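Local coordinates for protein probable dipeptidase (Pseudomonas aeruginosa, PDB 3B40) that probably acts as a metal-dependent dipeptidase of the M19 membrane dipeptidase family, hydrolysing dipeptides, at residues Ile209-Met214 with Glu220-Leu225. The protein carries 11 engineered substitutions. Numbering follows the deposited sequence.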
loop_
_atom_site.group_PDB
_atom_site.type_symbol
_atom_site.label_atom_id
_atom_site.label_comp_id
_atom_site.label_asym_id
_atom_site.label_seq_id
_atom_site.Cartn_x
_atom_site.Cartn_y
_atom_site.Cartn_z
ATOM N N ILE A 209 -11.567 -5.962 -3.309
ATOM C CA ILE A 209 -11.317 -4.625 -3.879
ATOM C C ILE A 209 -10.563 -3.720 -2.906
ATOM O O ILE A 209 -10.993 -3.532 -1.754
ATOM C CB ILE A 209 -12.622 -3.921 -4.340
ATOM C CG1 ILE A 209 -13.343 -4.756 -5.416
ATOM C CG2 ILE A 209 -12.278 -2.456 -4.846
ATOM C CD1 ILE A 209 -14.824 -4.414 -5.593
ATOM N N ASP A 210 -9.453 -3.155 -3.385
ATOM C CA ASP A 210 -8.556 -2.291 -2.594
ATOM C C ASP A 210 -8.701 -0.830 -3.055
ATOM O O ASP A 210 -8.494 -0.529 -4.233
ATOM C CB ASP A 210 -7.117 -2.791 -2.757
ATOM C CG ASP A 210 -6.083 -1.935 -2.023
ATOM O OD1 ASP A 210 -6.441 -1.037 -1.221
ATOM O OD2 ASP A 210 -4.881 -2.183 -2.276
ATOM N N VAL A 211 -9.099 0.054 -2.135
ATOM C CA VAL A 211 -9.346 1.427 -2.484
ATOM C C VAL A 211 -8.194 2.395 -2.162
ATOM O O VAL A 211 -8.305 3.568 -2.471
ATOM C CB VAL A 211 -10.690 1.965 -1.879
ATOM C CG1 VAL A 211 -11.857 1.062 -2.315
ATOM C CG2 VAL A 211 -10.588 2.050 -0.369
ATOM N N SER A 212 -7.101 1.918 -1.570
ATOM C CA SER A 212 -5.953 2.809 -1.316
ATOM C C SER A 212 -5.451 3.329 -2.668
ATOM O O SER A 212 -5.374 2.542 -3.601
ATOM C CB SER A 212 -4.825 2.076 -0.575
ATOM O OG SER A 212 -5.157 1.908 0.798
ATOM N N GLN A 213 -5.167 4.642 -2.757
ATOM C CA GLN A 213 -4.617 5.329 -3.955
ATOM C C GLN A 213 -5.693 5.927 -4.898
ATOM O O GLN A 213 -5.402 6.803 -5.714
ATOM C CB GLN A 213 -3.645 4.442 -4.754
ATOM C CG GLN A 213 -2.432 3.789 -3.976
ATOM C CD GLN A 213 -1.112 4.513 -4.091
ATOM O OE1 GLN A 213 -1.007 5.545 -4.761
ATOM N NE2 GLN A 213 -0.052 3.957 -3.430
ATOM N N MET A 214 -6.920 5.413 -4.802
ATOM C CA MET A 214 -8.052 5.827 -5.624
ATOM C C MET A 214 -8.555 7.208 -5.182
ATOM O O MET A 214 -8.538 7.515 -4.002
ATOM C CB MET A 214 -9.198 4.805 -5.448
ATOM C CG MET A 214 -8.920 3.424 -6.128
ATOM S SD MET A 214 -10.248 2.170 -6.014
ATOM C CE MET A 214 -11.408 2.712 -7.247
ATOM N N GLU A 220 -16.071 6.313 -3.600
ATOM C CA GLU A 220 -17.490 6.406 -3.287
ATOM C C GLU A 220 -18.282 5.470 -4.178
ATOM O O GLU A 220 -19.228 4.838 -3.716
ATOM C CB GLU A 220 -17.990 7.855 -3.423
ATOM C CG GLU A 220 -17.541 8.752 -2.253
ATOM C CD GLU A 220 -17.781 10.235 -2.502
ATOM O OE1 GLU A 220 -18.111 10.625 -3.641
ATOM O OE2 GLU A 220 -17.607 11.021 -1.562
ATOM N N GLN A 221 -17.883 5.395 -5.451
ATOM C CA GLN A 221 -18.526 4.542 -6.454
ATOM C C GLN A 221 -18.230 3.076 -6.208
ATOM O O GLN A 221 -19.108 2.236 -6.381
ATOM C CB GLN A 221 -18.112 4.980 -7.862
ATOM C CG GLN A 221 -18.669 6.359 -8.199
ATOM C CD GLN A 221 -18.086 6.987 -9.434
ATOM O OE1 GLN A 221 -17.558 6.322 -10.340
ATOM N NE2 GLN A 221 -18.204 8.288 -9.496
ATOM N N VAL A 222 -17.013 2.761 -5.786
ATOM C CA VAL A 222 -16.724 1.372 -5.415
ATOM C C VAL A 222 -17.672 0.986 -4.267
ATOM O O VAL A 222 -18.306 -0.055 -4.339
ATOM C CB VAL A 222 -15.244 1.130 -4.982
ATOM C CG1 VAL A 222 -15.073 -0.269 -4.326
ATOM C CG2 VAL A 222 -14.320 1.248 -6.139
ATOM N N ALA A 223 -17.776 1.840 -3.240
ATOM C CA ALA A 223 -18.646 1.543 -2.087
ATOM C C ALA A 223 -20.129 1.317 -2.496
ATOM O O ALA A 223 -20.731 0.320 -2.099
ATOM C CB ALA A 223 -18.506 2.624 -1.029
ATOM N N ALA A 224 -20.679 2.201 -3.329
ATOM C CA ALA A 224 -22.064 2.085 -3.813
ATOM C C ALA A 224 -22.284 0.831 -4.672
ATOM O O ALA A 224 -23.380 0.300 -4.719
ATOM C CB ALA A 224 -22.473 3.351 -4.586
ATOM N N LEU A 225 -21.233 0.352 -5.326
ATOM C CA LEU A 225 -21.355 -0.718 -6.281
ATOM C C LEU A 225 -20.948 -2.091 -5.733
ATOM O O LEU A 225 -21.425 -3.113 -6.247
ATOM C CB LEU A 225 -20.543 -0.374 -7.535
ATOM C CG LEU A 225 -21.078 0.756 -8.410
ATOM C CD1 LEU A 225 -20.064 1.067 -9.513
ATOM C CD2 LEU A 225 -22.412 0.389 -9.002
#
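Val222 presents its two methyl groups to a hollow lined by Ile209, Val211 and Met214, and this single knob makes every contact between the two segments. The arrangement belongs to a right-handed beta-alpha-beta unit of the TIM-barrel fold expected for this family: strand 208-210 runs out into a type II turn from Val211 to Met214, and helix 216-225 packs back over that strand before the chain enters the parallel strand 230-235.

The two branches of Val222 divide the hollow between them. CG1, anti to the backbone N (chi1 168°), is directed at Ile209 and Val211. The Ile209 and Val222 side chains reach toward each other tip to tip, CG2 of the isoleucine lying 3.6 Å from Val222 CG1. Val211 crosses the valine at a slant, its CG1 4.0 Å from Val222 CG1. CG2 of Val222 faces the turn instead. There the Met214 side chain, extended through chi2 and bent at chi3 (78°), crosses that of Val222 at about a right angle and sets its terminal methyl against CG2. Ile230 of the next strand also touches Val222, while Leu202 and Asn203 of helix 193-205 pack on Ile209.

No hydrogen bond joins the segments; Asp210, whose CB points away from the helix, instead braces the start of the turn. It forms an Asx turn: Ser212 N donates to Asp210 OD1 (3.0 Å) from above the carboxylate plane, and Asp210 OD2 bonds to Ser233 OG. On the apolar side the fit is tight, with Met214 CE only 3.4 Å from Val222 CG2 and the sulfur SD set farther back, at 4.2 Å from the same methyl.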